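Local atomic coordinates of probable starch synthase 4, chloroplastic/amyloplastic (Arabidopsis thaliana, PDB entry 6GNE), a protein that belongs to the starch synthase family of GT-B-fold glycosyltransferases and is modelled here with adenosine-5'-diphosphate and glycans. Residues W147-D158 against P215-N224. Numbering follows the deposited sequence.
Sequences WQTAFVAPLYWD and PVKGAIIFSN. With GLC (alpha-D-glucopyranose), chain D; GLC (alpha-D-glucopyranose), chain B; GLC (alpha-D-glucopyranose), chain C.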
ATOM      1  N   TRP A 147     -11.076  -3.946   3.667  1.00 39.37           N
ATOM      2  CA  TRP A 147     -12.350  -4.072   4.366  1.00 40.13           C
ATOM      3  C   TRP A 147     -13.297  -2.925   4.050  1.00 40.44           C
ATOM      4  O   TRP A 147     -14.506  -3.153   3.972  1.00 42.84           O
ATOM      5  CB  TRP A 147     -12.151  -4.262   5.884  1.00 40.66           C
ATOM      6  CG  TRP A 147     -11.830  -3.013   6.643  1.00 40.84           C
ATOM      7  CD1 TRP A 147     -10.601  -2.554   6.982  1.00 39.04           C
ATOM      8  CD2 TRP A 147     -12.775  -2.060   7.157  1.00 42.26           C
ATOM      9  NE1 TRP A 147     -10.719  -1.371   7.670  1.00 39.83           N
ATOM     10  CE2 TRP A 147     -12.040  -1.045   7.790  1.00 41.80           C
ATOM     11  CE3 TRP A 147     -14.170  -1.975   7.135  1.00 43.99           C
ATOM     12  CZ2 TRP A 147     -12.649   0.044   8.416  1.00 43.52           C
ATOM     13  CZ3 TRP A 147     -14.787  -0.899   7.754  1.00 45.95           C
ATOM     14  CH2 TRP A 147     -14.024   0.103   8.389  1.00 45.53           C
ATOM     15  N   GLN A 148     -12.769  -1.726   3.830  1.00 38.99           N
ATOM     16  CA  GLN A 148     -13.613  -0.555   3.586  1.00 40.83           C
ATOM     17  C   GLN A 148     -14.563  -0.704   2.373  1.00 42.22           C
ATOM     18  O   GLN A 148     -15.709  -0.250   2.410  1.00 44.60           O
ATOM     19  CB  GLN A 148     -12.767   0.710   3.431  1.00 40.41           C
ATOM     20  CG  GLN A 148     -12.077   1.174   4.718  1.00 40.76           C
ATOM     21  CD  GLN A 148     -10.681   0.566   4.923  1.00 39.31           C
ATOM     22  OE1 GLN A 148     -10.344  -0.455   4.318  1.00 37.96           O
ATOM     23  NE2 GLN A 148      -9.867   1.206   5.774  1.00 39.05           N
ATOM     24  N   THR A 149     -14.106  -1.367   1.316  1.00 41.25           N
ATOM     25  CA  THR A 149     -14.936  -1.617   0.148  1.00 41.49           C
ATOM     26  C   THR A 149     -15.232  -3.101  -0.082  1.00 42.64           C
ATOM     27  O   THR A 149     -15.685  -3.489  -1.166  1.00 42.96           O
ATOM     28  CB  THR A 149     -14.290  -1.016  -1.098  1.00 39.86           C
ATOM     29  OG1 THR A 149     -13.096  -1.738  -1.415  1.00 39.03           O
ATOM     30  CG2 THR A 149     -13.984   0.433  -0.854  1.00 38.79           C
ATOM     31  N   ALA A 150     -14.993  -3.926   0.943  1.00 42.24           N
ATOM     32  CA  ALA A 150     -15.374  -5.331   0.916  1.00 41.60           C
ATOM     33  C   ALA A 150     -16.878  -5.496   0.803  1.00 42.62           C
ATOM     34  O   ALA A 150     -17.347  -6.474   0.233  1.00 44.19           O
ATOM     35  CB  ALA A 150     -14.882  -6.005   2.175  1.00 41.81           C
ATOM     36  N   PHE A 151     -17.622  -4.531   1.332  1.00 41.99           N
ATOM     37  CA  PHE A 151     -19.074  -4.528   1.274  1.00 43.83           C
ATOM     38  C   PHE A 151     -19.633  -4.565  -0.141  1.00 44.06           C
ATOM     39  O   PHE A 151     -20.772  -4.966  -0.318  1.00 45.40           O
ATOM     40  CB  PHE A 151     -19.663  -3.299   1.981  1.00 44.84           C
ATOM     41  CG  PHE A 151     -19.162  -3.085   3.383  1.00 44.69           C
ATOM     42  CD1 PHE A 151     -19.719  -3.778   4.444  1.00 46.00           C
ATOM     43  CD2 PHE A 151     -18.144  -2.177   3.634  1.00 43.60           C
ATOM     44  CE1 PHE A 151     -19.274  -3.579   5.724  1.00 46.20           C
ATOM     45  CE2 PHE A 151     -17.672  -1.980   4.911  1.00 43.54           C
ATOM     46  CZ  PHE A 151     -18.247  -2.678   5.967  1.00 45.29           C
ATOM     47  N   VAL A 152     -18.858  -4.117  -1.125  1.00 43.08           N
ATOM     48  CA  VAL A 152     -19.282  -4.133  -2.520  1.00 43.87           C
ATOM     49  C   VAL A 152     -19.688  -5.535  -3.033  1.00 44.99           C
ATOM     50  O   VAL A 152     -20.695  -5.662  -3.736  1.00 46.01           O
ATOM     51  CB  VAL A 152     -18.185  -3.522  -3.423  1.00 42.97           C
ATOM     52  CG1 VAL A 152     -18.453  -3.795  -4.894  1.00 44.08           C
ATOM     53  CG2 VAL A 152     -18.081  -2.025  -3.209  1.00 42.57           C
ATOM     54  N   ALA A 153     -18.925  -6.570  -2.678  1.00 44.62           N
ATOM     55  CA  ALA A 153     -19.191  -7.934  -3.168  1.00 45.60           C
ATOM     56  C   ALA A 153     -20.594  -8.463  -2.820  1.00 47.56           C
ATOM     57  O   ALA A 153     -21.339  -8.793  -3.728  1.00 48.51           O
ATOM     58  CB  ALA A 153     -18.104  -8.911  -2.707  1.00 45.10           C
ATOM     59  N   PRO A 154     -20.960  -8.523  -1.525  1.00 48.29           N
ATOM     60  CA  PRO A 154     -22.332  -8.954  -1.208  1.00 51.13           C
ATOM     61  C   PRO A 154     -23.415  -7.973  -1.680  1.00 52.51           C
ATOM     62  O   PRO A 154     -24.472  -8.432  -2.138  1.00 55.44           O
ATOM     63  CB  PRO A 154     -22.337  -9.071   0.320  1.00 51.68           C
ATOM     64  CG  PRO A 154     -21.188  -8.212   0.774  1.00 49.43           C
ATOM     65  CD  PRO A 154     -20.160  -8.312  -0.304  1.00 47.23           C
ATOM     66  N   LEU A 155     -23.161  -6.665  -1.589  1.00 51.30           N
ATOM     67  CA  LEU A 155     -24.069  -5.658  -2.140  1.00 52.40           C
ATOM     68  C   LEU A 155     -24.374  -5.889  -3.616  1.00 53.54           C
ATOM     69  O   LEU A 155     -25.561  -5.928  -4.018  1.00 55.69           O
ATOM     70  CB  LEU A 155     -23.538  -4.241  -1.919  1.00 51.14           C
ATOM     71  CG  LEU A 155     -23.716  -3.701  -0.485  1.00 51.61           C
ATOM     72  CD1 LEU A 155     -22.930  -2.425  -0.241  1.00 50.38           C
ATOM     73  CD2 LEU A 155     -25.177  -3.450  -0.175  1.00 54.45           C
ATOM     74  N   TYR A 156     -23.324  -6.098  -4.410  1.00 52.43           N
ATOM     75  CA  TYR A 156     -23.493  -6.313  -5.850  1.00 53.92           C
ATOM     76  C   TYR A 156     -24.422  -7.485  -6.144  1.00 56.58           C
ATOM     77  O   TYR A 156     -25.360  -7.340  -6.918  1.00 57.65           O
ATOM     78  CB  TYR A 156     -22.146  -6.537  -6.542  1.00 52.67           C
ATOM     79  CG  TYR A 156     -22.262  -6.706  -8.041  1.00 53.76           C
ATOM     80  CD1 TYR A 156     -22.541  -5.627  -8.852  1.00 54.88           C
ATOM     81  CD2 TYR A 156     -22.098  -7.949  -8.644  1.00 55.02           C
ATOM     82  CE1 TYR A 156     -22.634  -5.774 -10.232  1.00 56.22           C
ATOM     83  CE2 TYR A 156     -22.181  -8.112 -10.019  1.00 55.76           C
ATOM     84  CZ  TYR A 156     -22.448  -7.025 -10.809  1.00 56.75           C
ATOM     85  OH  TYR A 156     -22.552  -7.168 -12.170  1.00 59.38           O
ATOM     86  N   TRP A 157     -24.161  -8.628  -5.506  1.00 57.70           N
ATOM     87  CA  TRP A 157     -24.917  -9.849  -5.780  1.00 60.84           C
ATOM     88  C   TRP A 157     -26.338  -9.814  -5.206  1.00 63.93           C
ATOM     89  O   TRP A 157     -27.271 -10.256  -5.858  1.00 65.31           O
ATOM     90  CB  TRP A 157     -24.143 -11.092  -5.310  1.00 60.40           C
ATOM     91  CG  TRP A 157     -22.903 -11.300  -6.122  1.00 58.47           C
ATOM     92  CD1 TRP A 157     -21.638 -11.281  -5.674  1.00 56.75           C
ATOM     93  CD2 TRP A 157     -22.821 -11.518  -7.543  1.00 59.70           C
ATOM     94  NE1 TRP A 157     -20.754 -11.469  -6.717  1.00 56.26           N
ATOM     95  CE2 TRP A 157     -21.460 -11.606  -7.876  1.00 57.70           C
ATOM     96  CE3 TRP A 157     -23.776 -11.665  -8.564  1.00 63.03           C
ATOM     97  CZ2 TRP A 157     -21.011 -11.835  -9.185  1.00 58.36           C
ATOM     98  CZ3 TRP A 157     -23.335 -11.887  -9.873  1.00 63.34           C
ATOM     99  CH2 TRP A 157     -21.958 -11.979 -10.163  1.00 60.90           C
ATOM    100  N   ASP A 158     -26.497  -9.259  -4.012  1.00 65.59           N
ATOM    101  CA  ASP A 158     -27.795  -9.232  -3.348  1.00 69.86           C
ATOM    102  C   ASP A 158     -28.710  -8.115  -3.850  1.00 70.68           C
ATOM    103  O   ASP A 158     -29.903  -8.331  -3.981  1.00 72.29           O
ATOM    104  CB  ASP A 158     -27.600  -9.213  -1.823  1.00 70.90           C
ATOM    105  CG  ASP A 158     -27.060 -10.552  -1.271  1.00 71.58           C
ATOM    106  OD1 ASP A 158     -26.693 -11.488  -2.041  1.00 71.34           O
ATOM    107  OD2 ASP A 158     -26.999 -10.661  -0.024  1.00 73.97           O
ATOM    108  N   PRO A 215     -16.463  -8.222   7.216  1.00 47.78           N
ATOM    109  CA  PRO A 215     -16.506  -7.741   5.836  1.00 46.68           C
ATOM    110  C   PRO A 215     -15.538  -8.420   4.891  1.00 45.02           C
ATOM    111  O   PRO A 215     -15.915  -8.760   3.781  1.00 45.98           O
ATOM    112  CB  PRO A 215     -16.190  -6.270   5.981  1.00 45.59           C
ATOM    113  CG  PRO A 215     -16.765  -5.909   7.303  1.00 47.18           C
ATOM    114  CD  PRO A 215     -16.519  -7.096   8.172  1.00 48.06           C
ATOM    115  N   VAL A 216     -14.311  -8.613   5.324  1.00 44.11           N
ATOM    116  CA  VAL A 216     -13.311  -9.267   4.489  1.00 42.92           C
ATOM    117  C   VAL A 216     -13.715 -10.712   4.215  1.00 44.87           C
ATOM    118  O   VAL A 216     -13.536 -11.188   3.101  1.00 43.96           O
ATOM    119  CB  VAL A 216     -11.897  -9.170   5.106  1.00 41.70           C
ATOM    120  CG1 VAL A 216     -10.879 -10.003   4.327  1.00 41.15           C
ATOM    121  CG2 VAL A 216     -11.447  -7.718   5.128  1.00 40.15           C
ATOM    122  N   LYS A 217     -14.289 -11.389   5.200  1.00 48.10           N
ATOM    123  CA  LYS A 217     -14.805 -12.745   4.982  1.00 50.93           C
ATOM    124  C   LYS A 217     -15.938 -12.805   3.952  1.00 51.61           C
ATOM    125  O   LYS A 217     -16.009 -13.738   3.141  1.00 52.06           O
ATOM    126  CB  LYS A 217     -15.299 -13.370   6.277  1.00 53.80           C
ATOM    127  CG  LYS A 217     -15.718 -14.799   6.041  1.00 56.88           C
ATOM    128  CD  LYS A 217     -15.490 -15.738   7.179  1.00 59.70           C
ATOM    129  CE  LYS A 217     -16.699 -15.906   8.039  1.00 62.70           C
ATOM    130  NZ  LYS A 217     -16.830 -17.314   8.493  1.00 65.44           N
ATOM    131  N   GLY A 218     -16.836 -11.821   4.000  1.00 52.10           N
ATOM    132  CA  GLY A 218     -17.860 -11.675   2.969  1.00 52.70           C
ATOM    133  C   GLY A 218     -17.298 -11.429   1.588  1.00 49.91           C
ATOM    134  O   GLY A 218     -17.843 -11.931   0.621  1.00 51.00           O
ATOM    135  N   ALA A 219     -16.221 -10.660   1.480  1.00 46.24           N
ATOM    136  CA  ALA A 219     -15.604 -10.422   0.173  1.00 44.75           C
ATOM    137  C   ALA A 219     -14.876 -11.636  -0.354  1.00 44.67           C
ATOM    138  O   ALA A 219     -14.843 -11.838  -1.558  1.00 44.65           O
ATOM    139  CB  ALA A 219     -14.692  -9.238   0.216  1.00 42.58           C
ATOM    140  N   ILE A 220     -14.309 -12.461   0.528  1.00 45.10           N
ATOM    141  CA  ILE A 220     -13.671 -13.690   0.062  1.00 45.21           C
ATOM    142  C   ILE A 220     -14.741 -14.604  -0.539  1.00 46.14           C
ATOM    143  O   ILE A 220     -14.550 -15.205  -1.576  1.00 45.47           O
ATOM    144  CB  ILE A 220     -12.879 -14.404   1.159  1.00 46.09           C
ATOM    145  CG1 ILE A 220     -11.632 -13.590   1.556  1.00 44.55           C
ATOM    146  CG2 ILE A 220     -12.476 -15.822   0.738  1.00 48.21           C
ATOM    147  CD1 ILE A 220     -11.152 -13.846   2.987  1.00 44.07           C
ATOM    148  N   ILE A 221     -15.878 -14.685   0.126  1.00 47.31           N
ATOM    149  CA  ILE A 221     -16.958 -15.585  -0.286  1.00 49.62           C
ATOM    150  C   ILE A 221     -17.662 -15.125  -1.560  1.00 49.35           C
ATOM    151  O   ILE A 221     -17.822 -15.869  -2.499  1.00 49.32           O
ATOM    152  CB  ILE A 221     -17.926 -15.808   0.888  1.00 51.62           C
ATOM    153  CG1 ILE A 221     -17.164 -16.601   1.986  1.00 51.98           C
ATOM    154  CG2 ILE A 221     -19.171 -16.587   0.461  1.00 54.35           C
ATOM    155  CD1 ILE A 221     -17.817 -16.544   3.333  1.00 53.84           C
ATOM    156  N   PHE A 222     -18.049 -13.868  -1.591  1.00 49.56           N
ATOM    157  CA  PHE A 222     -18.859 -13.322  -2.693  1.00 49.95           C
ATOM    158  C   PHE A 222     -18.106 -12.870  -3.947  1.00 47.98           C
ATOM    159  O   PHE A 222     -18.735 -12.522  -4.921  1.00 50.17           O
ATOM    160  CB  PHE A 222     -19.755 -12.185  -2.159  1.00 50.42           C
ATOM    161  CG  PHE A 222     -20.890 -12.681  -1.328  1.00 53.02           C
ATOM    162  CD1 PHE A 222     -22.106 -12.952  -1.927  1.00 56.03           C
ATOM    163  CD2 PHE A 222     -20.763 -12.911   0.043  1.00 53.63           C
ATOM    164  CE1 PHE A 222     -23.187 -13.425  -1.185  1.00 58.04           C
ATOM    165  CE2 PHE A 222     -21.822 -13.424   0.778  1.00 56.02           C
ATOM    166  CZ  PHE A 222     -23.037 -13.667   0.159  1.00 57.86           C
ATOM    167  N   SER A 223     -16.782 -12.859  -3.945  1.00 45.68           N
ATOM    168  CA  SER A 223     -16.035 -12.356  -5.089  1.00 43.94           C
ATOM    169  C   SER A 223     -15.696 -13.501  -6.001  1.00 44.04           C
ATOM    170  O   SER A 223     -15.508 -14.597  -5.542  1.00 44.32           O
ATOM    171  CB  SER A 223     -14.776 -11.645  -4.623  1.00 41.72           C
ATOM    172  OG  SER A 223     -15.119 -10.553  -3.776  1.00 41.18           O
ATOM    173  N   ASN A 224     -15.599 -13.229  -7.292  1.00 44.18           N
ATOM    174  CA  ASN A 224     -15.188 -14.236  -8.277  1.00 45.07           C
ATOM    175  C   ASN A 224     -13.668 -14.430  -8.323  1.00 43.82           C
ATOM    176  O   ASN A 224     -13.190 -15.484  -8.786  1.00 44.27           O
ATOM    177  CB  ASN A 224     -15.680 -13.828  -9.672  1.00 46.11           C
ATOM    178  CG  ASN A 224     -17.167 -13.631  -9.712  1.00 47.96           C
ATOM    179  OD1 ASN A 224     -17.692 -12.495  -9.800  1.00 48.54           O
ATOM    180  ND2 ASN A 224     -17.866 -14.728  -9.589  1.00 49.44           N
TER
HETATM  181  C1  GLC D   2     -22.393 -15.399  -4.479  1.00103.24           C
HETATM  182  C2  GLC D   2     -21.325 -16.268  -3.805  1.00101.11           C
HETATM  183  C3  GLC D   2     -21.937 -17.496  -3.135  1.00101.40           C
HETATM  184  C4  GLC D   2     -23.025 -16.990  -2.182  1.00104.50           C
HETATM  185  C5  GLC D   2     -24.111 -16.336  -3.058  1.00107.82           C
HETATM  186  C6  GLC D   2     -25.390 -15.934  -2.319  1.00110.27           C
HETATM  187  O2  GLC D   2     -20.326 -16.683  -4.730  1.00 99.69           O
HETATM  188  O3  GLC D   2     -20.954 -18.268  -2.430  1.00 93.97           O
HETATM  189  O4  GLC D   2     -23.510 -18.009  -1.287  1.00 95.79           O
HETATM  190  O5  GLC D   2     -23.526 -15.165  -3.645  1.00106.15           O
HETATM  191  O6  GLC D   2     -26.064 -14.842  -2.975  1.00104.07           O
HETATM  192  C1  GLC B   1     -22.710 -15.794  -9.701  1.00 96.09           C
HETATM  193  C2  GLC B   1     -21.365 -15.839  -8.983  1.00 92.02           C
HETATM  194  C3  GLC B   1     -21.550 -16.258  -7.522  1.00 96.67           C
HETATM  195  C4  GLC B   1     -22.636 -15.439  -6.845  1.00 99.71           C
HETATM  196  C5  GLC B   1     -23.937 -15.420  -7.636  1.00102.76           C
HETATM  197  C6  GLC B   1     -24.992 -14.527  -6.965  1.00103.09           C
HETATM  198  O1  GLC B   1     -23.195 -17.139  -9.875  1.00 92.76           O
HETATM  199  O2  GLC B   1     -20.523 -16.764  -9.679  1.00 79.31           O
HETATM  200  O3  GLC B   1     -20.353 -16.091  -6.763  1.00 98.47           O
HETATM  201  O4  GLC B   1     -22.922 -16.058  -5.610  1.00102.13           O
HETATM  202  O5  GLC B   1     -23.655 -14.984  -8.974  1.00 99.67           O
HETATM  203  O6  GLC B   1     -26.108 -15.289  -6.474  1.00103.21           O
HETATM  204  C1  GLC C   2      -7.003   1.896   9.902  1.00 42.49           C
HETATM  205  C2  GLC C   2      -7.742   1.402   8.660  1.00 40.27           C
HETATM  206  C3  GLC C   2      -6.877   0.414   7.880  1.00 38.82           C
HETATM  207  C4  GLC C   2      -5.584   1.120   7.490  1.00 38.45           C
HETATM  208  C5  GLC C   2      -4.867   1.556   8.759  1.00 40.95           C
HETATM  209  C6  GLC C   2      -3.603   2.340   8.428  1.00 41.85           C
HETATM  210  O2  GLC C   2      -8.993   0.834   9.047  1.00 40.79           O
HETATM  211  O3  GLC C   2      -7.542  -0.036   6.705  1.00 34.69           O
HETATM  212  O4  GLC C   2      -4.766   0.257   6.704  1.00 34.87           O
HETATM  213  O5  GLC C   2      -5.721   2.408   9.540  1.00 43.08           O
HETATM  214  O6  GLC C   2      -3.076   2.913   9.630  1.00 45.63           O
HETATM  215  O   HOH W   1     -18.204  -8.086   2.406  1.00 36.86           O
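Phe222 fits as a knob among Ala153, Pro154, Trp157 and Asp158, where helices 152-160 and 215-222 pack in the starch synthase catalytic domain of this GT-B glycosyltransferase. The axes of the short segments approach to 8.4 Å at 51°, consistent with the small Ala153, whose CB lies 4.1 Å from Ala219 CA; in the preceding short helix, Ala150 CB packs separately on Ala219 CB at 3.8 Å. Followed outward, Phe222 first sets its CB against Ala153 CB at 3.7 Å. Its CG lies beside Pro154 CA; CD2 is nearest Pro154 CB, which stands over the ring face in a CH-pi contact, 4.2 Å from the centroid and 12° off the normal. CD1 and CE1 instead turn to O5 of the chain D glucose, and CZ ends near its C4 and C6. One side chain thus links the helix packing to a glycan pocket also lined by Trp157, Asp158, Ile221 and Asn224. There the Trp157 indole has the chain B glucose on one face and Tyr156 on the other, while its NE1 donates a weak, bent hydrogen bond to Phe222 O (2.9 Å, 122°). Asn224 OD1 meets the indole edge, its amide nearly perpendicular to the ring, and accepts a hydrogen bond from Ile170 N. At the far end Trp147, whose CB touches Val216 CG2, reaches a second glycan pocket: NE1 donates to O2 of the chain C glucose at 3.1 Å.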